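Local atomic coordinates of uroporphyrinogen III synthase (Thermus thermophilus, PDB entry 1WCW), a protein that probably catalyses the cyclisation of hydroxymethylbilane, with inversion of its last pyrrole ring, to uroporphyrinogen III in tetrapyrrole biosynthesis. Residues R54-G59 and G87-A92; T67-R72 and M161-L166; R94-A99 and L110-V115. All coordinates share one frame; numbering follows the deposited sequence.

Overall arrangement
The three contacts belong to the part of the chain built round the mixed sheet, their centres about 16 to 18 Å apart. The centre of interaction 1 lies about 26 Å, and that of interaction 2 about 10 Å, from the centre of the chain. The segments of interactions 1 and 2 alternate along the sequence; interaction 1 closes before interaction 3 opens, and interaction 3 is nested in the long loop closed by interaction 2. Interactions 1 and 3 touch through a probable hydrogen bond, R94 NH2 to L89 O (2.9 Å), where helix 86-91 leads into strand 93-96. Interaction 3 also meets interaction 2, T67 CG2 packing on R97 NH2, whereas the nearest atoms of interactions 1 and 2 stay about 7 Å apart.

Interaction 1 (R54-G59 and G87-A92); sequences RALAQG and GPLAKA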
ATOM      1  N   ARG A  54      12.757  13.254 -17.139  1.00 13.93           N
ATOM      2  CA  ARG A  54      13.857  14.111 -17.640  1.00 16.53           C
ATOM      3  C   ARG A  54      14.363  15.080 -16.556  1.00 15.26           C
ATOM      4  O   ARG A  54      15.574  15.298 -16.402  1.00 17.92           O
ATOM      5  CB  ARG A  54      13.392  14.937 -18.848  1.00 20.01           C
ATOM      6  CG  ARG A  54      13.182  14.100 -20.092  1.00 25.30           C
ATOM      7  CD  ARG A  54      12.652  14.955 -21.269  1.00 34.71           C
ATOM      8  NE  ARG A  54      12.742  14.215 -22.521  1.00 43.32           N
ATOM      9  CZ  ARG A  54      13.882  13.759 -23.051  1.00 46.86           C
ATOM     10  NH1 ARG A  54      13.852  13.087 -24.194  1.00 52.56           N
ATOM     11  NH2 ARG A  54      15.054  13.979 -22.452  1.00 48.78           N
ATOM     12  N   ALA A  55      13.400  15.615 -15.797  1.00 15.72           N
ATOM     13  CA  ALA A  55      13.758  16.504 -14.708  1.00 16.20           C
ATOM     14  C   ALA A  55      14.602  15.760 -13.668  1.00 15.88           C
ATOM     15  O   ALA A  55      15.611  16.290 -13.142  1.00 17.54           O
ATOM     16  CB  ALA A  55      12.510  17.111 -14.065  1.00 17.00           C
ATOM     17  N   LEU A  56      14.168  14.538 -13.301  1.00 13.11           N
ATOM     18  CA  LEU A  56      14.968  13.761 -12.362  1.00 12.86           C
ATOM     19  C   LEU A  56      16.386  13.531 -12.918  1.00 14.51           C
ATOM     20  O   LEU A  56      17.401  13.563 -12.176  1.00 13.94           O
ATOM     21  CB  LEU A  56      14.284  12.405 -12.107  1.00 12.16           C
ATOM     22  CG  LEU A  56      15.026  11.392 -11.304  1.00 10.57           C
ATOM     23  CD1 LEU A  56      15.262  11.947  -9.893  1.00 14.62           C
ATOM     24  CD2 LEU A  56      14.183  10.097 -11.241  1.00 12.80           C
ATOM     25  N   ALA A  57      16.501  13.287 -14.239  1.00 13.25           N
ATOM     26  CA  ALA A  57      17.822  13.010 -14.828  1.00 12.69           C
ATOM     27  C   ALA A  57      18.788  14.230 -14.773  1.00 14.77           C
ATOM     28  O   ALA A  57      19.980  14.065 -14.974  1.00 17.86           O
ATOM     29  CB  ALA A  57      17.626  12.530 -16.319  1.00 15.32           C
ATOM     30  N   GLN A  58      18.235  15.398 -14.526  1.00 16.91           N
ATOM     31  CA  GLN A  58      19.039  16.632 -14.400  1.00 18.85           C
ATOM     32  C   GLN A  58      19.655  16.736 -12.996  1.00 20.18           C
ATOM     33  O   GLN A  58      20.498  17.612 -12.769  1.00 21.35           O
ATOM     34  CB  GLN A  58      18.161  17.860 -14.615  1.00 21.81           C
ATOM     35  CG  GLN A  58      17.491  17.905 -15.946  1.00 29.61           C
ATOM     36  CD  GLN A  58      18.482  17.829 -17.044  1.00 36.84           C
ATOM     37  OE1 GLN A  58      19.437  18.620 -17.112  1.00 42.65           O
ATOM     38  NE2 GLN A  58      18.286  16.867 -17.918  1.00 39.47           N
ATOM     39  N   GLY A  59      19.274  15.840 -12.075  1.00 16.46           N
ATOM     40  CA  GLY A  59      19.808  15.864 -10.725  1.00 16.95           C
ATOM     41  C   GLY A  59      18.782  16.431  -9.733  1.00 14.40           C
ATOM     42  O   GLY A  59      18.034  17.403  -9.975  1.00 16.17           O
ATOM     43  N   GLY A  87      23.067   7.772 -12.125  1.00 18.38           N
ATOM     44  CA  GLY A  87      23.995   8.809 -11.722  1.00 19.42           C
ATOM     45  C   GLY A  87      23.333   9.809 -10.770  1.00 19.70           C
ATOM     46  O   GLY A  87      23.808  10.080  -9.674  1.00 20.15           O
ATOM     47  N   PRO A  88      22.240  10.460 -11.191  1.00 18.01           N
ATOM     48  CA  PRO A  88      21.539  11.435 -10.341  1.00 17.86           C
ATOM     49  C   PRO A  88      21.084  10.795  -9.023  1.00 14.60           C
ATOM     50  O   PRO A  88      21.196  11.383  -7.941  1.00 14.66           O
ATOM     51  CB  PRO A  88      20.342  11.853 -11.182  1.00 21.61           C
ATOM     52  CG  PRO A  88      20.815  11.595 -12.588  1.00 21.44           C
ATOM     53  CD  PRO A  88      21.721  10.425 -12.571  1.00 18.56           C
ATOM     54  N   LEU A  89      20.542   9.600  -9.095  1.00 14.71           N
ATOM     55  CA  LEU A  89      20.102   8.927  -7.872  1.00 14.06           C
ATOM     56  C   LEU A  89      21.252   8.594  -6.924  1.00 14.58           C
ATOM     57  O   LEU A  89      21.099   8.673  -5.684  1.00 13.22           O
ATOM     58  CB  LEU A  89      19.286   7.673  -8.163  1.00 12.95           C
ATOM     59  CG  LEU A  89      17.895   8.016  -8.760  1.00 17.85           C
ATOM     60  CD1 LEU A  89      17.277   6.739  -9.326  1.00 20.14           C
ATOM     61  CD2 LEU A  89      17.020   8.636  -7.774  1.00 19.20           C
ATOM     62  N   ALA A  90      22.420   8.301  -7.486  1.00 14.80           N
ATOM     63  CA  ALA A  90      23.583   7.994  -6.631  1.00 11.92           C
ATOM     64  C   ALA A  90      24.006   9.209  -5.844  1.00 17.63           C
ATOM     65  O   ALA A  90      24.471   9.084  -4.680  1.00 19.22           O
ATOM     66  CB  ALA A  90      24.721   7.548  -7.487  1.00 15.47           C
ATOM     67  N   LYS A  91      23.852  10.381  -6.448  1.00 14.09           N
ATOM     68  CA  LYS A  91      24.245  11.601  -5.774  1.00 15.27           C
ATOM     69  C   LYS A  91      23.180  12.101  -4.786  1.00 17.58           C
ATOM     70  O   LYS A  91      23.506  12.784  -3.806  1.00 19.87           O
ATOM     71  CB  LYS A  91      24.561  12.686  -6.796  1.00 16.59           C
ATOM     72  CG  LYS A  91      25.784  12.284  -7.666  1.00 24.46           C
ATOM     73  CD  LYS A  91      26.075  13.266  -8.777  1.00 33.38           C
ATOM     74  CE  LYS A  91      27.293  12.828  -9.587  1.00 36.31           C
ATOM     75  NZ  LYS A  91      27.753  13.932 -10.494  1.00 44.11           N
ATOM     76  N   ALA A  92      21.914  11.755  -4.989  1.00 13.38           N
ATOM     77  CA  ALA A  92      20.890  12.223  -4.113  1.00 11.42           C
ATOM     78  C   ALA A  92      20.912  11.521  -2.722  1.00 10.01           C
ATOM     79  O   ALA A  92      21.413  10.403  -2.595  1.00 11.78           O
ATOM     80  CB  ALA A  92      19.527  11.936  -4.792  1.00 13.05           C
TER
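The puckered ring of P88, in a contact without aromatic or other planar side chains, meets the end of helix 50-57 with CB and CG. Its CB lies 3.5 Å from the carbonyl oxygen L56 O, while CG stands 3.5 Å from A57 O, so that two successive carbonyls of the helix end rest against the pyrrolidine. No hydrogen bond crosses between the segments. L56 O is also the acceptor of the G59 backbone N, at 3.0 Å, and is therefore engaged within its own turn while the proline carbon packs on it. Beyond the helix G59 takes a positive phi (104°), where a side chain would jam against the carbonyl of Q58, and its CA approaches P88 CB at 4.1 Å. A second, apolar layer lies deeper: L56 CD1 faces L89 CD2 at 4.3 Å. In L56, chi1 173° sets CG anti to the backbone N, and chi2 62° then brings CD1 to L89. Both leucines are buried, L56 also against L74, L85 and L160, and L89 against L75 and L110. The contact thus joins the C-terminal end of helix 50-57 to the first turn of helix 86-91, where a proline costs no helical bond. Each helix leads into a parallel strand, 62-65 and 93-96, neighbours in the mixed sheet: helix-to-helix packing of an alpha/beta fold, near the ends at which these two strands begin.

Interaction 2 (T67-R72 and M161-L166); sequences TGVGVR and MPYRHL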
ATOM      1  N   THR A  67       7.423   2.822  -2.820  1.00  9.83           N
ATOM      2  CA  THR A  67       7.168   1.426  -3.071  1.00 11.51           C
ATOM      3  C   THR A  67       8.270   0.774  -3.898  1.00 10.64           C
ATOM      4  O   THR A  67       9.010   1.444  -4.683  1.00 10.69           O
ATOM      5  CB  THR A  67       5.832   1.201  -3.783  1.00 11.41           C
ATOM      6  OG1 THR A  67       5.874   1.772  -5.110  1.00 11.46           O
ATOM      7  CG2 THR A  67       4.682   1.856  -3.027  1.00 13.11           C
ATOM      8  N   GLY A  68       8.421  -0.553  -3.738  1.00 12.17           N
ATOM      9  CA  GLY A  68       9.426  -1.281  -4.502  1.00 13.32           C
ATOM     10  C   GLY A  68       9.053  -1.291  -5.955  1.00 10.74           C
ATOM     11  O   GLY A  68       9.936  -1.110  -6.813  1.00 13.04           O
ATOM     12  N   VAL A  69       7.781  -1.541  -6.237  1.00 11.33           N
ATOM     13  CA  VAL A  69       7.268  -1.533  -7.602  1.00 16.08           C
ATOM     14  C   VAL A  69       7.577  -0.187  -8.258  1.00 14.96           C
ATOM     15  O   VAL A  69       7.999  -0.125  -9.417  1.00 12.48           O
ATOM     16  CB  VAL A  69       5.733  -1.779  -7.643  1.00 18.63           C
ATOM     17  CG1 VAL A  69       5.196  -1.610  -9.064  1.00 25.02           C
ATOM     18  CG2 VAL A  69       5.469  -3.194  -7.156  1.00 24.03           C
ATOM     19  N   GLY A  70       7.377   0.893  -7.526  1.00 12.18           N
ATOM     20  CA  GLY A  70       7.626   2.209  -8.080  1.00 10.84           C
ATOM     21  C   GLY A  70       9.076   2.473  -8.410  1.00  9.76           C
ATOM     22  O   GLY A  70       9.367   3.099  -9.458  1.00 10.14           O
ATOM     23  N   VAL A  71       9.978   2.038  -7.567  1.00  9.99           N
ATOM     24  CA  VAL A  71      11.395   2.188  -7.836  1.00  9.68           C
ATOM     25  C   VAL A  71      11.721   1.427  -9.143  1.00 10.03           C
ATOM     26  O   VAL A  71      12.381   1.968 -10.061  1.00  9.88           O
ATOM     27  CB  VAL A  71      12.202   1.631  -6.665  1.00 10.92           C
ATOM     28  CG1 VAL A  71      13.695   1.482  -7.076  1.00 13.27           C
ATOM     29  CG2 VAL A  71      12.042   2.536  -5.435  1.00 14.38           C
ATOM     30  N   ARG A  72      11.277   0.178  -9.263  1.00 11.18           N
ATOM     31  CA  ARG A  72      11.595  -0.611 -10.438  1.00 12.55           C
ATOM     32  C   ARG A  72      10.995   0.014 -11.678  1.00 10.44           C
ATOM     33  O   ARG A  72      11.698   0.136 -12.721  1.00 12.95           O
ATOM     34  CB  ARG A  72      11.105  -2.031 -10.258  1.00 11.77           C
ATOM     35  CG  ARG A  72      11.856  -2.725  -9.149  1.00 16.03           C
ATOM     36  CD  ARG A  72      11.541  -4.270  -9.028  1.00 17.81           C
ATOM     37  NE  ARG A  72      12.159  -4.738  -7.790  1.00 27.12           N
ATOM     38  CZ  ARG A  72      11.537  -4.790  -6.611  1.00 23.63           C
ATOM     39  NH1 ARG A  72      12.200  -5.203  -5.519  1.00 31.86           N
ATOM     40  NH2 ARG A  72      10.252  -4.519  -6.545  1.00 22.18           N
ATOM     41  N   MET A 161       5.036   9.524 -10.889  1.00 10.98           N
ATOM     42  CA  MET A 161       4.003   8.507 -10.674  1.00 13.15           C
ATOM     43  C   MET A 161       4.065   7.514 -11.812  1.00 10.06           C
ATOM     44  O   MET A 161       3.325   7.682 -12.850  1.00 13.59           O
ATOM     45  CB  MET A 161       2.671   9.224 -10.569  1.00 14.41           C
ATOM     46  CG  MET A 161       1.560   8.286 -10.180  1.00 15.22           C
ATOM     47  SD  MET A 161      -0.092   9.111 -10.193  1.00 22.37           S
ATOM     48  CE  MET A 161       0.157  10.230  -8.877  1.00 27.75           C
ATOM     49  N   PRO A 162       4.753   6.417 -11.610  1.00  9.58           N
ATOM     50  CA  PRO A 162       4.892   5.443 -12.722  1.00 11.53           C
ATOM     51  C   PRO A 162       3.710   4.487 -12.872  1.00 14.50           C
ATOM     52  O   PRO A 162       3.556   3.763 -13.895  1.00 14.88           O
ATOM     53  CB  PRO A 162       6.192   4.712 -12.377  1.00 15.13           C
ATOM     54  CG  PRO A 162       6.322   4.854 -10.855  1.00 16.79           C
ATOM     55  CD  PRO A 162       5.710   6.180 -10.491  1.00  9.88           C
ATOM     56  N   TYR A 163       2.892   4.442 -11.841  1.00 13.39           N
ATOM     57  CA  TYR A 163       1.695   3.595 -11.887  1.00 13.53           C
ATOM     58  C   TYR A 163       0.713   4.155 -10.894  1.00 11.11           C
ATOM     59  O   TYR A 163       1.052   4.998 -10.037  1.00 12.39           O
ATOM     60  CB  TYR A 163       2.011   2.134 -11.591  1.00 15.37           C
ATOM     61  CG  TYR A 163       2.391   1.826 -10.148  1.00 13.54           C
ATOM     62  CD1 TYR A 163       3.666   2.062  -9.676  1.00 14.87           C
ATOM     63  CD2 TYR A 163       1.467   1.358  -9.259  1.00 15.37           C
ATOM     64  CE1 TYR A 163       4.039   1.837  -8.342  1.00 15.52           C
ATOM     65  CE2 TYR A 163       1.799   1.120  -7.926  1.00 16.95           C
ATOM     66  CZ  TYR A 163       3.082   1.350  -7.477  1.00 12.33           C
ATOM     67  OH  TYR A 163       3.436   1.116  -6.163  1.00 15.11           O
ATOM     68  N   ARG A 164      -0.526   3.694 -10.986  1.00 12.98           N
ATOM     69  CA  ARG A 164      -1.563   4.187 -10.108  1.00 14.29           C
ATOM     70  C   ARG A 164      -2.421   3.081  -9.555  1.00 14.64           C
ATOM     71  O   ARG A 164      -2.908   2.234 -10.287  1.00 14.39           O
ATOM     72  CB  ARG A 164      -2.542   5.106 -10.843  1.00 19.51           C
ATOM     73  CG  ARG A 164      -2.052   6.421 -11.390  1.00 28.03           C
ATOM     74  CD  ARG A 164      -3.216   7.046 -12.184  1.00 34.62           C
ATOM     75  NE  ARG A 164      -3.415   8.442 -11.846  1.00 41.01           N
ATOM     76  CZ  ARG A 164      -4.286   9.214 -12.469  1.00 45.02           C
ATOM     77  NH1 ARG A 164      -4.417  10.486 -12.113  1.00 49.48           N
ATOM     78  NH2 ARG A 164      -5.028   8.692 -13.445  1.00 43.94           N
ATOM     79  N   HIS A 165      -2.642   3.102  -8.260  1.00 12.45           N
ATOM     80  CA  HIS A 165      -3.655   2.235  -7.632  1.00 11.62           C
ATOM     81  C   HIS A 165      -4.852   3.150  -7.590  1.00 12.89           C
ATOM     82  O   HIS A 165      -4.753   4.326  -7.179  1.00 15.55           O
ATOM     83  CB  HIS A 165      -3.278   1.861  -6.177  1.00 13.87           C
ATOM     84  CG  HIS A 165      -2.276   0.810  -6.114  1.00 13.50           C
ATOM     85  ND1 HIS A 165      -1.165   0.825  -5.302  1.00 16.85           N
ATOM     86  CD2 HIS A 165      -2.198  -0.345  -6.815  1.00 15.68           C
ATOM     87  CE1 HIS A 165      -0.451  -0.263  -5.502  1.00 13.96           C
ATOM     88  NE2 HIS A 165      -1.056  -0.992  -6.421  1.00 19.67           N
ATOM     89  N   LEU A 166      -5.990   2.642  -8.032  1.00 11.61           N
ATOM     90  CA  LEU A 166      -7.233   3.382  -7.977  1.00 11.37           C
ATOM     91  C   LEU A 166      -8.266   2.539  -7.339  1.00 12.76           C
ATOM     92  O   LEU A 166      -8.158   1.327  -7.321  1.00 13.47           O
ATOM     93  CB  LEU A 166      -7.759   3.573  -9.377  1.00 14.89           C
ATOM     94  CG  LEU A 166      -6.828   4.293 -10.353  1.00 21.49           C
ATOM     95  CD1 LEU A 166      -7.279   4.098 -11.805  1.00 28.07           C
ATOM     96  CD2 LEU A 166      -6.821   5.721  -9.972  1.00 26.62           C
TER
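T67, the N-cap of helix 68-80, ties that helix start to Y163 at the beginning of the 163-166 strand segment. Their side chains reach toward each other tip to tip, T67 OG1 and Y163 OH forming a hydrogen bond of 2.7 Å. The same OG1 accepts the capping bond from G70 N at 3.0 Å and also bonds to Q137 OE1, so three partners grip one oxygen. T67 holds it there with OG1 between the backbone N and the carbonyl carbon (chi1 66°). The contact joins the start of helix 68-80, which follows strand 62-65, to strand 155-167 of the same mixed sheet, where it pairs antiparallel with 39-43; K43 of strand 39-43 also touches both V69 and Y163. Over one face of the tyrosine ring lies V69 CG1 in a CH-pi contact, 4.0 Å from the centroid and displaced toward the rim, closest to CE1 at 3.7 Å. G70 CA meets the ring at its edge, and G70 N comes within 3.6 Å of Y163 CE1. G70, without a side chain, lets its backbone lie close to both T67 OG1 and the ring. A phenylalanine in place of Y163 would probably leave T67 OG1 without this partner and the strand without its hydrogen-bonded tie to the helix cap. Before Y163 in the chain, P162 CG packs 3.8 Å from G70 O.

Interaction 3 (R94-A99 and L110-V115); sequences RLARGA and LPPHAV
R94 grips the carbonyl of P111 side-on, with two nitrogens on one oxygen: R94 NH1 lies 2.8 Å from P111 O, and NE 3.0 Å from the same atom. NH1 approaches in the carbonyl plane, whereas NE stands well above it. NE also makes a weak bond to L110 O. The chain is bent at chi3 (-61°), which turns NE toward the two carbonyls, while NH2 is engaged by L89 O of the preceding helix. The buried guanidinium is thus satisfied by backbone oxygens, P111 O at its edge, and its positive charge would probably polarise those carbonyls. H113 NE2 lies 3.4 Å above one face of the guanidinium, offset toward the rim, with the two planes 45° apart. H113 also bonds through its backbone, H113 N to R94 O at 2.8 Å, and its ring lies nearly parallel to that of F93. Farther along, A96 N donates to A114 O at 3.1 Å in a nearly straight bond (163°), and V115 CA makes a CA-H...O contact with A96 O. L95 pairs with A114 on one side of the sheet, where L95 CD2 rests 3.5 Å from A114 CB and L126 covers both. On the other side A96 CB touches P112 CB at 4.1 Å, facing A101 and A102 of helix 99-107. V115 CG1 packs at 3.7 Å against G98 C, where that helix starts. Strand 93-96, helix 99-107 and strand 114-115 make a beta-alpha-beta crossover whose two strands run parallel, and 114-115 is the outermost strand on its side of the mixed sheet.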
ATOM      1  N   ARG A  94      18.905   9.500  -0.384  1.00  9.51           N
ATOM      2  CA  ARG A  94      17.827   8.578  -0.718  1.00  9.21           C
ATOM      3  C   ARG A  94      17.104   8.088   0.483  1.00  9.07           C
ATOM      4  O   ARG A  94      17.728   7.536   1.416  1.00 10.16           O
ATOM      5  CB  ARG A  94      18.414   7.415  -1.491  1.00 10.21           C
ATOM      6  CG  ARG A  94      19.075   7.798  -2.818  1.00 10.59           C
ATOM      7  CD  ARG A  94      19.645   6.563  -3.555  1.00 12.40           C
ATOM      8  NE  ARG A  94      20.675   5.854  -2.823  1.00 13.13           N
ATOM      9  CZ  ARG A  94      21.949   6.249  -2.761  1.00 12.11           C
ATOM     10  NH1 ARG A  94      22.794   5.486  -2.041  1.00 15.49           N
ATOM     11  NH2 ARG A  94      22.362   7.361  -3.382  1.00 13.96           N
ATOM     12  N   LEU A  95      15.787   8.243   0.495  1.00 10.42           N
ATOM     13  CA  LEU A  95      14.934   7.739   1.552  1.00  9.39           C
ATOM     14  C   LEU A  95      13.965   6.701   1.075  1.00 10.72           C
ATOM     15  O   LEU A  95      13.425   6.826  -0.059  1.00 13.12           O
ATOM     16  CB  LEU A  95      14.104   8.844   2.139  1.00 13.91           C
ATOM     17  CG  LEU A  95      14.861   9.902   2.905  1.00 15.03           C
ATOM     18  CD1 LEU A  95      13.942  11.020   3.282  1.00 19.84           C
ATOM     19  CD2 LEU A  95      15.538   9.294   4.187  1.00 17.50           C
ATOM     20  N   ALA A  96      13.723   5.665   1.849  1.00  9.63           N
ATOM     21  CA  ALA A  96      12.679   4.676   1.476  1.00  9.19           C
ATOM     22  C   ALA A  96      11.662   4.696   2.584  1.00  9.93           C
ATOM     23  O   ALA A  96      11.985   4.699   3.768  1.00 10.88           O
ATOM     24  CB  ALA A  96      13.301   3.351   1.336  1.00 10.38           C
ATOM     25  N   ARG A  97      10.387   4.734   2.219  1.00  8.73           N
ATOM     26  CA  ARG A  97       9.337   4.761   3.226  1.00  8.93           C
ATOM     27  C   ARG A  97       9.343   3.480   4.061  1.00 10.65           C
ATOM     28  O   ARG A  97       9.074   3.559   5.263  1.00 11.52           O
ATOM     29  CB  ARG A  97       7.968   4.929   2.551  1.00  9.29           C
ATOM     30  CG  ARG A  97       6.820   5.045   3.548  1.00 11.75           C
ATOM     31  CD  ARG A  97       5.464   5.203   2.827  1.00 13.49           C
ATOM     32  NE  ARG A  97       5.137   4.095   1.956  1.00 13.37           N
ATOM     33  CZ  ARG A  97       3.986   3.978   1.280  1.00 14.80           C
ATOM     34  NH1 ARG A  97       3.052   4.888   1.409  1.00 15.49           N
ATOM     35  NH2 ARG A  97       3.865   2.961   0.449  1.00 17.79           N
ATOM     36  N   GLY A  98       9.672   2.344   3.469  1.00 10.47           N
ATOM     37  CA  GLY A  98       9.631   1.079   4.199  1.00 13.18           C
ATOM     38  C   GLY A  98      10.543   0.069   3.554  1.00 14.26           C
ATOM     39  O   GLY A  98      11.241   0.376   2.588  1.00 12.75           O
ATOM     40  N   ALA A  99      10.492  -1.170   4.060  1.00 16.54           N
ATOM     41  CA  ALA A  99      11.339  -2.235   3.579  1.00 15.48           C
ATOM     42  C   ALA A  99      11.261  -2.595   2.130  1.00 14.67           C
ATOM     43  O   ALA A  99      12.292  -2.924   1.560  1.00 16.10           O
ATOM     44  CB  ALA A  99      11.091  -3.491   4.411  1.00 17.06           C
ATOM     45  N   LEU A 110      21.571   1.197  -5.223  1.00 15.30           N
ATOM     46  CA  LEU A 110      21.319   2.593  -4.762  1.00 16.10           C
ATOM     47  C   LEU A 110      20.683   2.468  -3.378  1.00 13.45           C
ATOM     48  O   LEU A 110      19.579   2.986  -3.126  1.00 13.26           O
ATOM     49  CB  LEU A 110      20.343   3.294  -5.727  1.00 15.00           C
ATOM     50  CG  LEU A 110      20.878   3.524  -7.159  1.00 17.43           C
ATOM     51  CD1 LEU A 110      19.735   3.849  -8.087  1.00 19.57           C
ATOM     52  CD2 LEU A 110      21.894   4.669  -7.162  1.00 22.07           C
ATOM     53  N   PRO A 111      21.361   1.796  -2.438  1.00 15.33           N
ATOM     54  CA  PRO A 111      20.752   1.617  -1.117  1.00 14.31           C
ATOM     55  C   PRO A 111      20.335   2.925  -0.456  1.00 14.20           C
ATOM     56  O   PRO A 111      21.016   3.945  -0.561  1.00 14.04           O
ATOM     57  CB  PRO A 111      21.831   0.838  -0.309  1.00 19.36           C
ATOM     58  CG  PRO A 111      23.140   1.297  -0.974  1.00 18.94           C
ATOM     59  CD  PRO A 111      22.804   1.420  -2.449  1.00 19.64           C
ATOM     60  N   PRO A 112      19.226   2.894   0.252  1.00 12.66           N
ATOM     61  CA  PRO A 112      18.778   4.120   0.907  1.00 11.23           C
ATOM     62  C   PRO A 112      19.665   4.540   2.052  1.00 11.19           C
ATOM     63  O   PRO A 112      20.261   3.713   2.731  1.00 13.08           O
ATOM     64  CB  PRO A 112      17.361   3.764   1.399  1.00 11.39           C
ATOM     65  CG  PRO A 112      17.453   2.271   1.651  1.00 13.69           C
ATOM     66  CD  PRO A 112      18.343   1.724   0.544  1.00 12.53           C
ATOM     67  N   HIS A 113      19.709   5.841   2.293  1.00  9.81           N
ATOM     68  CA  HIS A 113      20.423   6.371   3.456  1.00  9.69           C
ATOM     69  C   HIS A 113      19.606   6.230   4.694  1.00 12.04           C
ATOM     70  O   HIS A 113      20.201   6.189   5.788  1.00 13.08           O
ATOM     71  CB  HIS A 113      20.802   7.829   3.212  1.00 10.27           C
ATOM     72  CG  HIS A 113      21.667   8.014   2.012  1.00 10.11           C
ATOM     73  ND1 HIS A 113      23.026   7.721   1.905  1.00 14.08           N
ATOM     74  CD2 HIS A 113      21.295   8.501   0.803  1.00 10.32           C
ATOM     75  CE1 HIS A 113      23.449   8.054   0.686  1.00  7.93           C
ATOM     76  NE2 HIS A 113      22.398   8.520   0.003  1.00 14.64           N
ATOM     77  N   ALA A 114      18.278   6.223   4.635  1.00 12.19           N
ATOM     78  CA  ALA A 114      17.451   6.003   5.792  1.00 12.76           C
ATOM     79  C   ALA A 114      16.148   5.388   5.280  1.00 12.55           C
ATOM     80  O   ALA A 114      15.764   5.542   4.121  1.00 11.29           O
ATOM     81  CB  ALA A 114      17.207   7.269   6.535  1.00 15.82           C
ATOM     82  N   VAL A 115      15.501   4.662   6.181  1.00 10.66           N
ATOM     83  CA  VAL A 115      14.299   3.873   5.887  1.00 11.26           C
ATOM     84  C   VAL A 115      13.328   4.033   7.016  1.00 10.14           C
ATOM     85  O   VAL A 115      13.694   3.947   8.223  1.00 12.43           O
ATOM     86  CB  VAL A 115      14.629   2.358   5.772  1.00 12.29           C
ATOM     87  CG1 VAL A 115      13.419   1.580   5.351  1.00 14.40           C
ATOM     88  CG2 VAL A 115      15.748   2.167   4.791  1.00 14.70           C
TER